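Local coordinates for protein kappa-carrageenase (Pseudoalteromonas carrageenovora, PDB 1DYP) that catalyses the endohydrolysis of beta-1,4 linkages between D-galactose 4-sulfate and 3,6-anhydro-D-galactose in kappa-carrageenans, here as its family 16 glycoside hydrolase catalytic domain, at residues Q65-D70 / Q74-N79; P111-A116 / E254-S259. The protein carries 1 engineered substitution. One frame throughout, in Å; residues are numbered along the deposited sequence. Where two conformers were deposited one is given.

Interaction 1 of 2, residues Q65-D70 / Q74-N79; sequences QRTFWD and QQQVAN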
ATOM      1  N   GLN A  65     -19.187  -8.078  11.047  1.00  9.79           N
ATOM      2  CA  GLN A  65     -20.014  -7.196  10.247  1.00 10.05           C
ATOM      3  C   GLN A  65     -19.616  -5.766  10.523  1.00  9.99           C
ATOM      4  O   GLN A  65     -19.035  -5.458  11.565  1.00  9.88           O
ATOM      5  CB  GLN A  65     -21.502  -7.384  10.570  1.00 10.57           C
ATOM      6  CG  GLN A  65     -21.870  -7.175  12.034  1.00 11.66           C
ATOM      7  CD  GLN A  65     -21.773  -5.727  12.492  1.00 12.26           C
ATOM      8  OE1 GLN A  65     -21.495  -5.457  13.665  1.00 13.09           O
ATOM      9  NE2 GLN A  65     -22.018  -4.791  11.580  1.00 12.46           N
ATOM     10  N   ARG A  66     -19.912  -4.901   9.563  1.00 10.05           N
ATOM     11  CA  ARG A  66     -19.643  -3.481   9.695  1.00  9.97           C
ATOM     12  C   ARG A  66     -20.393  -2.774   8.589  1.00 10.10           C
ATOM     13  O   ARG A  66     -20.850  -3.411   7.637  1.00 10.11           O
ATOM     14  CB  ARG A  66     -18.142  -3.171   9.581  1.00 10.01           C
ATOM     15  CG  ARG A  66     -17.502  -3.425   8.216  1.00 10.00           C
ATOM     16  CD  ARG A  66     -16.186  -2.650   8.133  1.00  9.87           C
ATOM     17  NE  ARG A  66     -15.340  -3.000   6.992  1.00  9.54           N
ATOM     18  CZ  ARG A  66     -15.546  -2.613   5.736  1.00  9.64           C
ATOM     19  NH1 ARG A  66     -16.589  -1.851   5.424  1.00  9.91           N
ATOM     20  NH2 ARG A  66     -14.685  -2.966   4.788  1.00  9.45           N
ATOM     21  N   THR A  67     -20.554  -1.463   8.722  1.00 10.32           N
ATOM     22  CA  THR A  67     -21.230  -0.720   7.676  1.00 10.65           C
ATOM     23  C   THR A  67     -20.329  -0.861   6.457  1.00 10.47           C
ATOM     24  O   THR A  67     -19.105  -0.763   6.557  1.00 10.19           O
ATOM     25  CB  THR A  67     -21.413   0.757   8.056  1.00 11.13           C
ATOM     26  OG1 THR A  67     -22.431   0.860   9.060  1.00 12.76           O
ATOM     27  CG2 THR A  67     -21.840   1.567   6.853  1.00 11.46           C
ATOM     28  N   PHE A  68     -20.947  -1.107   5.309  1.00 10.31           N
ATOM     29  CA  PHE A  68     -20.215  -1.321   4.070  1.00 10.34           C
ATOM     30  C   PHE A  68     -20.752  -0.432   2.959  1.00 10.47           C
ATOM     31  O   PHE A  68     -21.963  -0.331   2.770  1.00 10.74           O
ATOM     32  CB  PHE A  68     -20.366  -2.792   3.685  1.00 10.06           C
ATOM     33  CG  PHE A  68     -19.744  -3.163   2.371  1.00  9.86           C
ATOM     34  CD1 PHE A  68     -18.372  -3.359   2.266  1.00  9.80           C
ATOM     35  CD2 PHE A  68     -20.540  -3.367   1.249  1.00  9.95           C
ATOM     36  CE1 PHE A  68     -17.798  -3.762   1.062  1.00  9.81           C
ATOM     37  CE2 PHE A  68     -19.975  -3.771   0.036  1.00  9.88           C
ATOM     38  CZ  PHE A  68     -18.599  -3.970  -0.052  1.00  9.67           C
ATOM     39  N   TRP A  69     -19.851   0.222   2.234  1.00 10.44           N
ATOM     40  CA  TRP A  69     -20.269   1.068   1.126  1.00 10.62           C
ATOM     41  C   TRP A  69     -20.423   0.204  -0.119  1.00 10.59           C
ATOM     42  O   TRP A  69     -19.457  -0.378  -0.612  1.00 10.47           O
ATOM     43  CB  TRP A  69     -19.248   2.173   0.857  1.00 10.87           C
ATOM     44  CG  TRP A  69     -19.542   2.958  -0.396  1.00 11.22           C
ATOM     45  CD1 TRP A  69     -18.777   3.017  -1.523  1.00 11.44           C
ATOM     46  CD2 TRP A  69     -20.685   3.788  -0.644  1.00 11.69           C
ATOM     47  NE1 TRP A  69     -19.367   3.833  -2.458  1.00 11.58           N
ATOM     48  CE2 TRP A  69     -20.541   4.319  -1.945  1.00 11.67           C
ATOM     49  CE3 TRP A  69     -21.817   4.135   0.105  1.00 11.88           C
ATOM     50  CZ2 TRP A  69     -21.487   5.181  -2.513  1.00 12.09           C
ATOM     51  CZ3 TRP A  69     -22.758   4.992  -0.460  1.00 12.22           C
ATOM     52  CH2 TRP A  69     -22.584   5.506  -1.758  1.00 12.09           C
ATOM     53  N   ASP A  70     -21.656   0.119  -0.601  1.00 10.51           N
ATOM     54  CA  ASP A  70     -21.998  -0.644  -1.793  1.00 10.56           C
ATOM     55  C   ASP A  70     -22.020   0.357  -2.947  1.00 10.57           C
ATOM     56  O   ASP A  70     -23.076   0.863  -3.336  1.00 10.47           O
ATOM     57  CB  ASP A  70     -23.371  -1.290  -1.583  1.00 10.62           C
ATOM     58  CG  ASP A  70     -23.872  -2.043  -2.798  1.00 10.71           C
ATOM     59  OD1 ASP A  70     -23.134  -2.171  -3.798  1.00 10.82           O
ATOM     60  OD2 ASP A  70     -25.026  -2.512  -2.734  1.00 11.19           O
ATOM     61  N   GLN A  74     -24.628   2.655  -4.905  1.00 14.73           N
ATOM     62  CA  GLN A  74     -24.515   3.970  -4.276  1.00 15.36           C
ATOM     63  C   GLN A  74     -25.280   4.003  -2.960  1.00 15.52           C
ATOM     64  O   GLN A  74     -26.108   4.889  -2.725  1.00 15.73           O
ATOM     65  CB  GLN A  74     -25.055   5.048  -5.220  1.00 15.79           C
ATOM     66  CG  GLN A  74     -24.217   5.235  -6.472  1.00 16.51           C
ATOM     67  CD  GLN A  74     -22.838   5.787  -6.163  1.00 16.95           C
ATOM     68  OE1 GLN A  74     -22.701   6.930  -5.723  1.00 17.82           O
ATOM     69  NE2 GLN A  74     -21.808   4.976  -6.382  1.00 17.26           N
ATOM     70  N   GLN A  75     -24.990   3.038  -2.096  1.00 15.60           N
ATOM     71  CA  GLN A  75     -25.672   2.951  -0.814  1.00 15.67           C
ATOM     72  C   GLN A  75     -24.801   2.351   0.273  1.00 15.49           C
ATOM     73  O   GLN A  75     -23.981   1.472   0.011  1.00 15.37           O
ATOM     74  CB  GLN A  75     -26.922   2.083  -0.952  1.00 16.13           C
ATOM     75  CG  GLN A  75     -26.597   0.647  -1.342  1.00 16.94           C
ATOM     76  CD  GLN A  75     -27.826  -0.222  -1.499  0.50 17.28           C
ATOM     77  OE1 GLN A  75     -28.955   0.273  -1.489  1.00 18.31           O
ATOM     78  NE2 GLN A  75     -27.614  -1.527  -1.656  1.00 17.22           N
ATOM     79  N   GLN A  76     -24.987   2.838   1.493  1.00 15.19           N
ATOM     80  CA  GLN A  76     -24.274   2.316   2.646  1.00 15.03           C
ATOM     81  C   GLN A  76     -25.142   1.160   3.130  1.00 14.59           C
ATOM     82  O   GLN A  76     -26.364   1.290   3.195  1.00 14.93           O
ATOM     83  CB  GLN A  76     -24.180   3.374   3.750  1.00 15.42           C
ATOM     84  CG  GLN A  76     -23.161   4.473   3.509  1.00 16.19           C
ATOM     85  CD  GLN A  76     -21.744   3.941   3.438  1.00 16.45           C
ATOM     86  OE1 GLN A  76     -21.440   2.885   3.989  1.00 17.27           O
ATOM     87  NE2 GLN A  76     -20.865   4.678   2.772  0.50 16.93           N
ATOM     88  N   VAL A  77     -24.525   0.029   3.454  1.00 13.83           N
ATOM     89  CA  VAL A  77     -25.279  -1.123   3.935  1.00 13.26           C
ATOM     90  C   VAL A  77     -24.879  -1.439   5.372  1.00 12.88           C
ATOM     91  O   VAL A  77     -23.709  -1.674   5.664  1.00 12.89           O
ATOM     92  CB  VAL A  77     -25.027  -2.369   3.057  1.00 13.03           C
ATOM     93  CG1 VAL A  77     -25.842  -3.543   3.572  1.00 13.02           C
ATOM     94  CG2 VAL A  77     -25.386  -2.066   1.611  1.00 13.29           C
ATOM     95  N   ALA A  78     -25.859  -1.439   6.269  1.00 12.57           N
ATOM     96  CA  ALA A  78     -25.606  -1.724   7.675  1.00 12.02           C
ATOM     97  C   ALA A  78     -25.423  -3.217   7.925  1.00 11.82           C
ATOM     98  O   ALA A  78     -25.943  -4.050   7.184  1.00 11.59           O
ATOM     99  CB  ALA A  78     -26.755  -1.198   8.528  1.00 12.39           C
ATOM    100  N   ASN A  79     -24.678  -3.543   8.976  1.00 11.54           N
ATOM    101  CA  ASN A  79     -24.434  -4.929   9.357  1.00 11.23           C
ATOM    102  C   ASN A  79     -24.058  -5.815   8.178  1.00 11.00           C
ATOM    103  O   ASN A  79     -24.563  -6.930   8.047  1.00 10.95           O
ATOM    104  CB  ASN A  79     -25.671  -5.510  10.047  1.00 11.53           C
ATOM    105  CG  ASN A  79     -26.124  -4.675  11.225  1.00 11.95           C
ATOM    106  OD1 ASN A  79     -25.305  -4.125  11.958  1.00 12.06           O
ATOM    107  ND2 ASN A  79     -27.435  -4.585  11.421  1.00 12.27           N
TER
HETATM  108  O   HOH W   1     -23.918  -1.064  10.626  1.00 15.81           O
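Asp70 OD2 is gripped by two amides. Gln75 NE2 donates to it across the hairpin at 3.0 Å, meeting the anti side of the carboxylate from 28° out of its plane, and Asn73 ND2 in the turn supplies a second bond. With Tyr246 OH on OD1, both oxygens of this buried group have partners, which probably helps to stabilise a negative charge. Glutamine suits position 75 because its long side chain, with CG between the backbone N and the carbonyl carbon and extended beyond, runs alongside Asp70.

The backbones form an antiparallel ladder. Phe68 and Val77 are a hydrogen-bonded pair, with Val77 N to Phe68 O at 2.7 Å and Phe68 N to Val77 O at 2.8 Å. Nearer the turn, Gln74 and Gln75 both face Asp70, making a G1 beta bulge.

On the other face, Trp69 and Gln76 form a non-hydrogen-bonded pair. Chi1 of Gln76 (-76°) puts its CG 3.7 Å from Trp69 CE3, and the bend at chi2 turns the amide beside the indole, the two planes about 35° apart. Gln74 OE1 lies in the ring plane at the edge, 3.9 Å from Trp69 CZ2, while Gln74 NE2 bonds to Gly71 O. Farther along, a water joins Thr67 OG1 to Asn79 N, bridging where the chain turns a corner.

The hairpin is the outer end of strands 54-70 and 75-95. Phe68 stacks on Tyr80, Arg66 reaches Trp41 O, and Gln244 at the start of strand 244-247 bonds to Trp69 O.

Interaction 2 of 2, residues P111-A116 / E254-S259; sequences PGVSPA and EGFPTS
Val113 projects from its strand toward Phe256 and Thr258, and its CB divides the contact between two methyl groups. CG1, anti to the carbonyl carbon (chi1 -60°), does double duty: it lies 3.8 Å from Thr258 CG2 and equally 3.8 Å from Phe256 CE2, which it meets obliquely. Val113 CG2 meets Thr258 across the contact, 3.9 Å from Thr258 CG2. Valine and threonine thus come tip to tip, whereas the phenyl ring slides past the valine in the opposite direction.

A branched residue suits both strands here. Threonine turns its CG2 methyl inward, while its OG1 makes a weak hydrogen bond with Thr109 N. Phe256 precedes a cis peptide bond to Pro257, and its ring is also met by Tyr84 and His237.

The start of strand 113-120, which pairs with the catalytic strand 133-139, here faces the start of strand 258-270, which pairs with 54-70. The contact thus lies between the two sheets of the beta-sandwich jelly roll known for family 16 enzymes. Ser114 touches Glu142, the proton donor; Val113 is about 6 Å, side chain to side chain, from Arg234, important for substrate recognition. Beyond Thr258, Ser259 O is a ligand of a bound cadmium ion.

Across the 8.3 Å between Val113 CA and Thr258 CA, the meeting is wholly of carbon with carbon. Such a contact depends on shape and on exclusion of water, without the directional demands of a hydrogen bond.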
ATOM      1  N   PRO A 111      -3.046 -17.915  -4.139  1.00  7.97           N
ATOM      2  CA  PRO A 111      -3.547 -16.537  -4.085  1.00  7.64           C
ATOM      3  C   PRO A 111      -4.481 -16.295  -2.907  1.00  7.27           C
ATOM      4  O   PRO A 111      -4.942 -17.239  -2.258  1.00  7.46           O
ATOM      5  CB  PRO A 111      -4.267 -16.391  -5.418  1.00  7.74           C
ATOM      6  CG  PRO A 111      -4.873 -17.758  -5.592  1.00  8.11           C
ATOM      7  CD  PRO A 111      -3.741 -18.684  -5.187  1.00  7.89           C
ATOM      8  N   GLY A 112      -4.753 -15.022  -2.633  1.00  6.82           N
ATOM      9  CA  GLY A 112      -5.657 -14.691  -1.547  1.00  6.33           C
ATOM     10  C   GLY A 112      -5.361 -13.393  -0.822  1.00  6.22           C
ATOM     11  O   GLY A 112      -6.282 -12.744  -0.326  1.00  6.25           O
ATOM     12  N   VAL A 113      -4.088 -13.013  -0.742  1.00  6.20           N
ATOM     13  CA  VAL A 113      -3.717 -11.777  -0.054  1.00  6.06           C
ATOM     14  C   VAL A 113      -2.637 -11.004  -0.788  1.00  5.94           C
ATOM     15  O   VAL A 113      -1.860 -11.570  -1.564  1.00  6.27           O
ATOM     16  CB  VAL A 113      -3.207 -12.041   1.385  1.00  6.02           C
ATOM     17  CG1 VAL A 113      -4.297 -12.720   2.204  1.00  6.15           C
ATOM     18  CG2 VAL A 113      -1.942 -12.887   1.353  1.00  6.46           C
ATOM     19  N   SER A 114      -2.583  -9.704  -0.519  1.00  5.84           N
ATOM     20  CA  SER A 114      -1.606  -8.838  -1.148  1.00  5.81           C
ATOM     21  C   SER A 114      -0.878  -7.909  -0.186  1.00  5.89           C
ATOM     22  O   SER A 114      -1.440  -6.908   0.277  1.00  5.75           O
ATOM     23  CB  SER A 114      -2.269  -7.995  -2.239  1.00  5.71           C
ATOM     24  OG  SER A 114      -1.337  -7.091  -2.816  1.00  5.78           O
ATOM     25  N   PRO A 115       0.375  -8.248   0.150  1.00  5.97           N
ATOM     26  CA  PRO A 115       1.175  -7.415   1.050  1.00  5.72           C
ATOM     27  C   PRO A 115       1.387  -6.116   0.280  1.00  5.69           C
ATOM     28  O   PRO A 115       1.629  -6.144  -0.933  1.00  5.58           O
ATOM     29  CB  PRO A 115       2.473  -8.202   1.192  1.00  5.85           C
ATOM     30  CG  PRO A 115       2.025  -9.620   1.055  1.00  5.91           C
ATOM     31  CD  PRO A 115       1.026  -9.549  -0.080  1.00  5.79           C
ATOM     32  N   ALA A 116       1.300  -4.986   0.966  1.00  5.41           N
ATOM     33  CA  ALA A 116       1.460  -3.711   0.294  1.00  5.36           C
ATOM     34  C   ALA A 116       2.243  -2.698   1.110  1.00  5.38           C
ATOM     35  O   ALA A 116       2.130  -2.638   2.335  1.00  5.46           O
ATOM     36  CB  ALA A 116       0.085  -3.131  -0.050  1.00  5.41           C
ATOM     37  N   GLU A 254      -8.708 -22.235   4.992  1.00 11.35           N
ATOM     38  CA  GLU A 254      -7.452 -22.863   4.600  1.00 11.67           C
ATOM     39  C   GLU A 254      -6.491 -21.794   4.103  1.00 11.53           C
ATOM     40  O   GLU A 254      -6.865 -20.940   3.298  1.00 11.65           O
ATOM     41  CB  GLU A 254      -7.690 -23.892   3.493  1.00 12.21           C
ATOM     42  CG  GLU A 254      -8.763 -24.921   3.814  1.00 13.09           C
ATOM     43  CD  GLU A 254      -8.867 -25.998   2.749  0.50 13.25           C
ATOM     44  OE1 GLU A 254      -8.848 -25.653   1.548  0.50 13.75           O
ATOM     45  OE2 GLU A 254      -8.976 -27.188   3.110  0.50 13.70           O
ATOM     46  N   GLY A 255      -5.255 -21.842   4.589  1.00 11.14           N
ATOM     47  CA  GLY A 255      -4.269 -20.864   4.176  1.00 10.91           C
ATOM     48  C   GLY A 255      -4.255 -19.655   5.091  1.00 10.67           C
ATOM     49  O   GLY A 255      -3.479 -18.722   4.887  1.00 10.92           O
ATOM     50  N   PHE A 256      -5.127 -19.661   6.094  1.00 10.14           N
ATOM     51  CA  PHE A 256      -5.194 -18.568   7.057  1.00  9.78           C
ATOM     52  C   PHE A 256      -5.032 -19.113   8.467  1.00  9.72           C
ATOM     53  O   PHE A 256      -5.434 -20.236   8.754  1.00  9.92           O
ATOM     54  CB  PHE A 256      -6.526 -17.820   6.942  1.00  9.53           C
ATOM     55  CG  PHE A 256      -6.712 -17.129   5.625  1.00  9.28           C
ATOM     56  CD1 PHE A 256      -7.220 -17.817   4.528  1.00  8.84           C
ATOM     57  CD2 PHE A 256      -6.329 -15.802   5.468  1.00  9.09           C
ATOM     58  CE1 PHE A 256      -7.339 -17.192   3.289  1.00  8.74           C
ATOM     59  CE2 PHE A 256      -6.443 -15.169   4.233  1.00  8.96           C
ATOM     60  CZ  PHE A 256      -6.948 -15.864   3.143  1.00  8.92           C
ATOM     61  N   PRO A 257      -4.434 -18.324   9.368  1.00  9.50           N
ATOM     62  CA  PRO A 257      -3.918 -16.975   9.118  1.00  9.41           C
ATOM     63  C   PRO A 257      -2.657 -16.983   8.264  1.00  9.40           C
ATOM     64  O   PRO A 257      -1.940 -17.985   8.199  1.00  9.42           O
ATOM     65  CB  PRO A 257      -3.644 -16.453  10.522  1.00  9.63           C
ATOM     66  CG  PRO A 257      -3.186 -17.691  11.232  1.00  9.78           C
ATOM     67  CD  PRO A 257      -4.195 -18.723  10.766  1.00  9.45           C
ATOM     68  N   THR A 258      -2.405 -15.863   7.598  1.00  9.21           N
ATOM     69  CA  THR A 258      -1.216 -15.714   6.774  1.00  9.07           C
ATOM     70  C   THR A 258      -0.745 -14.289   7.037  1.00  9.17           C
ATOM     71  O   THR A 258      -1.560 -13.381   7.198  1.00  8.82           O
ATOM     72  CB  THR A 258      -1.522 -15.970   5.282  1.00  9.25           C
ATOM     73  OG1 THR A 258      -0.290 -16.083   4.563  1.00  9.22           O
ATOM     74  CG2 THR A 258      -2.368 -14.856   4.694  1.00  9.21           C
ATOM     75  N   SER A 259       0.566 -14.087   7.070  1.00  9.22           N
ATOM     76  CA  SER A 259       1.089 -12.764   7.369  1.00  9.44           C
ATOM     77  C   SER A 259       2.309 -12.340   6.577  1.00  9.42           C
ATOM     78  O   SER A 259       3.133 -13.161   6.175  1.00  9.48           O
ATOM     79  CB  SER A 259       1.425 -12.688   8.854  1.00  9.58           C
ATOM     80  OG  SER A 259       2.340 -13.714   9.198  0.50 10.06           O
TER

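From the N terminus, strand 54-70 turns through residues 71-73 and returns as strand 75-95, so interaction 1 closes a tight hairpin. Interaction 2 opens only afterwards, at 111-116, and closes at 254-259 after 137 residues that include the catalytic Glu137, Asp139 and Glu142. The two are in series, neither nested nor crossed, with centres about 24 Å apart. One is a local surface contact; the other brings distant parts of the chain together in the interior. They are connected through the fold, since strand 54-70 neighbours strand 258-270, and the Cys72-Cys242 disulfide ties the hairpin turn to the chain enclosed by interaction 2.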